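Glucuronan lyase A (Trichoderma reesei, PDB 2ZZJ) probably cleaves beta-1,4-linked glucuronan within the chain, as an endo-acting polysaccharide lyase with a beta-jelly-roll fold and a bound calcium ion. Local coordinates at residues 201-204 and 205-209; 74-77 and 78-82. All coordinates share one frame; numbering follows the deposited sequence.

Contact 2 comes first along the chain, running off the end of strand 66-76 into the loop that leads to strand 86-95; contact 1 follows much later, on the short helix 202-207 after strand 199-200. The strands they follow lie in different sheets of the beta-jelly roll: strand 66-76 pairs with strands 152-160 and 216-227, whereas strands 199-200 and 86-95 lie in the other sheet. The centres of the contacts are about 19 Å apart and their nearest atoms about 8 Å, without touching. Each contact follows the end of a strand. Y87 of strand 86-95 meets a tryptophan from each, its ring touching both W80 of contact 2 and W204 of contact 1.

Contact 1. Residues 201-204 and 205-209; sequences ANSW and HDDGH
N202 and D206 meet across one turn of the short helix 202-207, which follows strand 199-200 in the beta-jelly roll. The amide N of D206 bonds to N202 O at 2.9 Å and almost straight, 171° at the hydrogen, as in an alpha-helical turn. One step on, D207 N reaches S203 O at 2.8 Å, but more bent, with the donor above the carbonyl plane. The side chains repeat this spacing through water. One water accepts from N202 ND2 and donates to D206 OD2; a second donates to D207 OD1 and lies 2.6 Å from S203 OG. Small polar side chains suit this partly solvated side, since each of N202, S203 and D207 can hold a water and still reach the start of strand 86-95 or the loop before it: N202 OD1 bonds to S86 OG, S203 OG to S86 N, and D207 OD2 to Q85 NE2. W204 instead turns inward, one ring face lying over A201 CB, while NE1 bonds to Y87 OH and the rings of Y44 and Y52 meet the indole edge-to-face. G208 is the first residue to leave helical backbone angles, with phi 84°, where a CB would jam against the preceding carbonyl oxygen, and its N bonds to H205 O. What positions the water-binding carboxylate of D206 is H205. It carries CG anti to its N (chi1 165°), which brings the imidazole alongside D206, and H205 ND1 donates in the ring plane to the anti lone pair of D206 OD1 at 3.0 Å.

Contact 2. Residues 74-77 and 78-82; sequences FRLS and EDWQF. With CIT (citric acid), chain C.
The backbone from S77 to W80 makes a type I beta turn just after strand 66-76 of the jelly roll, closed by W80 N bonding to S77 O at 3.0 Å. S77 suits the first position because its hydroxyl reaches forward: S77 OG donates to D79 OD1 at 2.9 Å, nearly along the C-O axis of the carboxylate. On the buried side the broad indole of W80 offers a face to L76 and an edge to F82. Methyl CD1 of L76 makes a CH-pi contact 3.8 Å from the centroid of the five-membered ring, while CB and CD2 touch the six-membered part. The indole edge, by CD1, points at the centre of the F82 face, and R217 adds a cation-pi contact. An alanine in place of W80 would probably leave a gap beside L76 and deprive R217 of its aromatic partner. On the outer side a citrate, probably from the crystallisation liquor, binds the turn. R75, its chain extended to NE (chi3 -175°), suits a carboxylate with its flat, two-pronged cation and grips one with both terminal nitrogens, NH2 bonding to citrate O6 at 3.0 Å. Citrate O5 is held twice, by R75 NH1 and by E78 N, each at 2.8 Å.

Contact 1. Residues 201-204 and 205-209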
loop_
_atom_site.group_PDB
_atom_site.type_symbol
_atom_site.label_atom_id
_atom_site.label_comp_id
_atom_site.label_asym_id
_atom_site.label_seq_id
_atom_site.Cartn_x
_atom_site.Cartn_y
_atom_site.Cartn_z
ATOM N N ALA A 201 9.143 5.737 0.280
ATOM C CA ALA A 201 10.481 5.225 0.007
ATOM C C ALA A 201 11.091 4.840 1.325
ATOM O O ALA A 201 11.912 5.572 1.881
ATOM C CB ALA A 201 11.309 6.280 -0.739
ATOM N N ASN A 202 10.646 3.710 1.863
ATOM C CA ASN A 202 10.966 3.370 3.251
ATOM C C ASN A 202 12.425 2.920 3.499
ATOM O O ASN A 202 13.029 3.210 4.548
ATOM C CB ASN A 202 9.951 2.381 3.851
ATOM C CG ASN A 202 9.758 1.115 3.030
ATOM O OD1 ASN A 202 9.990 1.077 1.834
ATOM N ND2 ASN A 202 9.243 0.087 3.676
ATOM N N SER A 203 12.995 2.221 2.528
ATOM C CA SER A 203 14.374 1.745 2.666
ATOM C C SER A 203 15.392 2.877 2.714
ATOM O O SER A 203 16.484 2.693 3.302
ATOM C CB SER A 203 14.729 0.766 1.549
ATOM O OG SER A 203 14.117 -0.493 1.776
ATOM N N TRP A 204 15.067 4.025 2.101
ATOM C CA TRP A 204 15.949 5.184 2.144
ATOM C C TRP A 204 16.207 5.574 3.605
ATOM O O TRP A 204 17.362 5.802 4.000
ATOM C CB TRP A 204 15.354 6.388 1.390
ATOM C CG TRP A 204 15.360 6.301 -0.093
ATOM C CD1 TRP A 204 15.953 5.318 -0.868
ATOM C CD2 TRP A 204 14.822 7.264 -1.017
ATOM N NE1 TRP A 204 15.791 5.616 -2.202
ATOM C CE2 TRP A 204 15.098 6.791 -2.324
ATOM C CE3 TRP A 204 14.098 8.462 -0.871
ATOM C CZ2 TRP A 204 14.682 7.466 -3.473
ATOM C CZ3 TRP A 204 13.689 9.142 -2.022
ATOM C CH2 TRP A 204 13.987 8.634 -3.315
ATOM N N HIS A 205 15.149 5.623 4.409
ATOM C CA HIS A 205 15.297 5.924 5.833
ATOM C C HIS A 205 15.795 4.704 6.618
ATOM O O HIS A 205 16.796 4.792 7.322
ATOM C CB HIS A 205 13.977 6.442 6.414
ATOM C CG HIS A 205 13.939 6.430 7.906
ATOM N ND1 HIS A 205 13.652 5.293 8.634
ATOM C CD2 HIS A 205 14.169 7.412 8.810
ATOM C CE1 HIS A 205 13.703 5.582 9.924
ATOM N NE2 HIS A 205 14.016 6.858 10.056
ATOM N N ASP A 206 15.107 3.569 6.484
ATOM C CA ASP A 206 15.421 2.383 7.262
ATOM C C ASP A 206 16.878 1.938 7.089
ATOM O O ASP A 206 17.486 1.442 8.044
ATOM C CB ASP A 206 14.479 1.231 6.924
ATOM C CG ASP A 206 12.998 1.561 7.183
ATOM O OD1 ASP A 206 12.674 2.599 7.803
ATOM O OD2 ASP A 206 12.140 0.759 6.754
ATOM N N ASP A 207 17.439 2.133 5.897
ATOM C CA ASP A 207 18.761 1.581 5.597
ATOM C C ASP A 207 19.886 2.574 5.862
ATOM O O ASP A 207 21.054 2.178 5.952
ATOM C CB ASP A 207 18.860 1.102 4.152
ATOM C CG ASP A 207 18.004 -0.114 3.859
ATOM O OD1 ASP A 207 17.370 -0.702 4.776
ATOM O OD2 ASP A 207 17.978 -0.481 2.666
ATOM N N GLY A 208 19.538 3.852 5.945
ATOM C CA GLY A 208 20.509 4.914 6.152
ATOM C C GLY A 208 21.181 5.417 4.890
ATOM O O GLY A 208 22.088 6.252 4.958
ATOM N N HIS A 209 20.747 4.917 3.730
ATOM C CA HIS A 209 21.337 5.317 2.451
ATOM C C HIS A 209 20.416 4.850 1.338
ATOM O O HIS A 209 19.528 4.023 1.569
ATOM C CB HIS A 209 22.716 4.656 2.240
ATOM C CG HIS A 209 22.653 3.165 2.191
ATOM N ND1 HIS A 209 22.569 2.387 3.325
ATOM C CD2 HIS A 209 22.590 2.311 1.144
ATOM C CE1 HIS A 209 22.481 1.116 2.982
ATOM N NE2 HIS A 209 22.487 1.042 1.663
HETATM O O HOH W 1 9.417 0.515 6.758
HETATM O O HOH W 2 15.043 -1.765 3.878
#

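Contact 2. Residues 74-77 and 78-82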
loop_
_atom_site.group_PDB
_atom_site.type_symbol
_atom_site.label_atom_id
_atom_site.label_comp_id
_atom_site.label_asym_id
_atom_site.label_seq_id
_atom_site.Cartn_x
_atom_site.Cartn_y
_atom_site.Cartn_z
ATOM N N PHE A 74 -1.643 1.238 -10.649
ATOM C CA PHE A 74 -0.389 1.996 -10.442
ATOM C C PHE A 74 0.568 1.803 -11.610
ATOM O O PHE A 74 0.435 0.849 -12.373
ATOM C CB PHE A 74 0.297 1.633 -9.112
ATOM C CG PHE A 74 1.086 0.346 -9.173
ATOM C CD1 PHE A 74 2.450 0.365 -9.451
ATOM C CD2 PHE A 74 0.429 -0.893 -9.021
ATOM C CE1 PHE A 74 3.199 -0.849 -9.534
ATOM C CE2 PHE A 74 1.165 -2.129 -9.114
ATOM C CZ PHE A 74 2.536 -2.080 -9.371
ATOM N N ARG A 75 1.530 2.715 -11.720
ATOM C CA ARG A 75 2.450 2.741 -12.832
ATOM C C ARG A 75 3.774 3.292 -12.334
ATOM O O ARG A 75 3.821 4.365 -11.730
ATOM C CB ARG A 75 1.892 3.660 -13.916
ATOM C CG ARG A 75 2.791 3.765 -15.153
ATOM C CD ARG A 75 2.254 4.869 -16.034
ATOM N NE ARG A 75 2.972 4.970 -17.305
ATOM C CZ ARG A 75 4.072 5.693 -17.478
ATOM N NH1 ARG A 75 4.598 6.351 -16.472
ATOM N NH2 ARG A 75 4.647 5.762 -18.679
ATOM N N LEU A 76 4.857 2.546 -12.571
ATOM C CA LEU A 76 6.181 3.093 -12.311
ATOM C C LEU A 76 6.617 3.915 -13.511
ATOM O O LEU A 76 6.222 3.624 -14.650
ATOM C CB LEU A 76 7.196 1.986 -12.126
ATOM C CG LEU A 76 6.863 0.888 -11.105
ATOM C CD1 LEU A 76 7.945 -0.204 -11.066
ATOM C CD2 LEU A 76 6.664 1.499 -9.715
ATOM N N SER A 77 7.478 4.900 -13.283
ATOM C CA SER A 77 8.080 5.640 -14.412
ATOM C C SER A 77 8.698 4.667 -15.432
ATOM O O SER A 77 9.202 3.607 -15.097
ATOM C CB SER A 77 9.164 6.604 -13.937
ATOM O OG SER A 77 10.235 5.843 -13.406
ATOM N N GLU A 78 8.617 5.041 -16.692
ATOM C CA GLU A 78 9.231 4.199 -17.716
ATOM C C GLU A 78 10.741 3.958 -17.464
ATOM O O GLU A 78 11.262 2.881 -17.747
ATOM C CB GLU A 78 9.007 4.831 -19.066
ATOM C CG GLU A 78 9.890 4.135 -20.090
ATOM C CD GLU A 78 9.656 4.600 -21.486
ATOM O OE1 GLU A 78 9.877 3.738 -22.354
ATOM O OE2 GLU A 78 9.259 5.784 -21.710
ATOM N N ASP A 79 11.423 4.961 -16.920
ATOM C CA ASP A 79 12.833 4.864 -16.622
ATOM C C ASP A 79 13.137 4.451 -15.181
ATOM O O ASP A 79 14.232 4.762 -14.682
ATOM C CB ASP A 79 13.503 6.202 -16.933
ATOM C CG ASP A 79 12.969 7.347 -16.087
ATOM O OD1 ASP A 79 12.250 7.110 -15.084
ATOM O OD2 ASP A 79 13.289 8.492 -16.430
ATOM N N TRP A 80 12.182 3.760 -14.533
ATOM C CA TRP A 80 12.347 3.249 -13.172
ATOM C C TRP A 80 13.636 2.464 -13.082
ATOM O O TRP A 80 13.904 1.617 -13.936
ATOM C CB TRP A 80 11.160 2.347 -12.760
ATOM C CG TRP A 80 11.208 1.859 -11.324
ATOM C CD1 TRP A 80 11.751 0.684 -10.860
ATOM C CD2 TRP A 80 10.646 2.522 -10.173
ATOM N NE1 TRP A 80 11.596 0.595 -9.490
ATOM C CE2 TRP A 80 10.899 1.691 -9.048
ATOM C CE3 TRP A 80 9.957 3.738 -9.985
ATOM C CZ2 TRP A 80 10.491 2.039 -7.736
ATOM C CZ3 TRP A 80 9.536 4.071 -8.691
ATOM C CH2 TRP A 80 9.823 3.231 -7.581
ATOM N N GLN A 81 14.431 2.753 -12.062
ATOM C CA GLN A 81 15.723 2.085 -11.876
ATOM C C GLN A 81 15.503 1.015 -10.831
ATOM O O GLN A 81 15.436 1.290 -9.622
ATOM C CB GLN A 81 16.792 3.122 -11.454
ATOM C CG GLN A 81 18.223 2.608 -11.566
ATOM C CD GLN A 81 19.217 3.619 -11.030
ATOM O OE1 GLN A 81 19.678 3.507 -9.896
ATOM N NE2 GLN A 81 19.484 4.645 -11.805
ATOM N N PHE A 82 15.387 -0.230 -11.283
ATOM C CA PHE A 82 15.095 -1.323 -10.377
ATOM C C PHE A 82 16.302 -1.517 -9.454
ATOM O O PHE A 82 17.471 -1.546 -9.935
ATOM C CB PHE A 82 14.736 -2.598 -11.175
ATOM C CG PHE A 82 13.440 -2.493 -11.925
ATOM C CD1 PHE A 82 12.223 -2.770 -11.279
ATOM C CD2 PHE A 82 13.415 -2.100 -13.258
ATOM C CE1 PHE A 82 11.018 -2.663 -11.953
ATOM C CE2 PHE A 82 12.221 -2.003 -13.948
ATOM C CZ PHE A 82 10.999 -2.271 -13.283
HETATM C C1 CIT C . 6.091 11.588 -17.789
HETATM O O1 CIT C . 6.688 12.251 -16.905
HETATM O O2 CIT C . 5.517 12.173 -18.728
HETATM C C2 CIT C . 6.052 10.091 -17.741
HETATM C C3 CIT C . 7.435 9.520 -18.016
HETATM O O7 CIT C . 7.995 10.080 -19.241
HETATM C C4 CIT C . 8.388 9.717 -16.834
HETATM C C5 CIT C . 9.808 9.291 -17.124
HETATM O O3 CIT C . 10.063 8.288 -17.835
HETATM O O4 CIT C . 10.756 9.953 -16.639
HETATM C C6 CIT C . 7.178 8.043 -18.168
HETATM O O5 CIT C . 7.111 7.368 -17.122
HETATM O O6 CIT C . 7.004 7.533 -19.312
#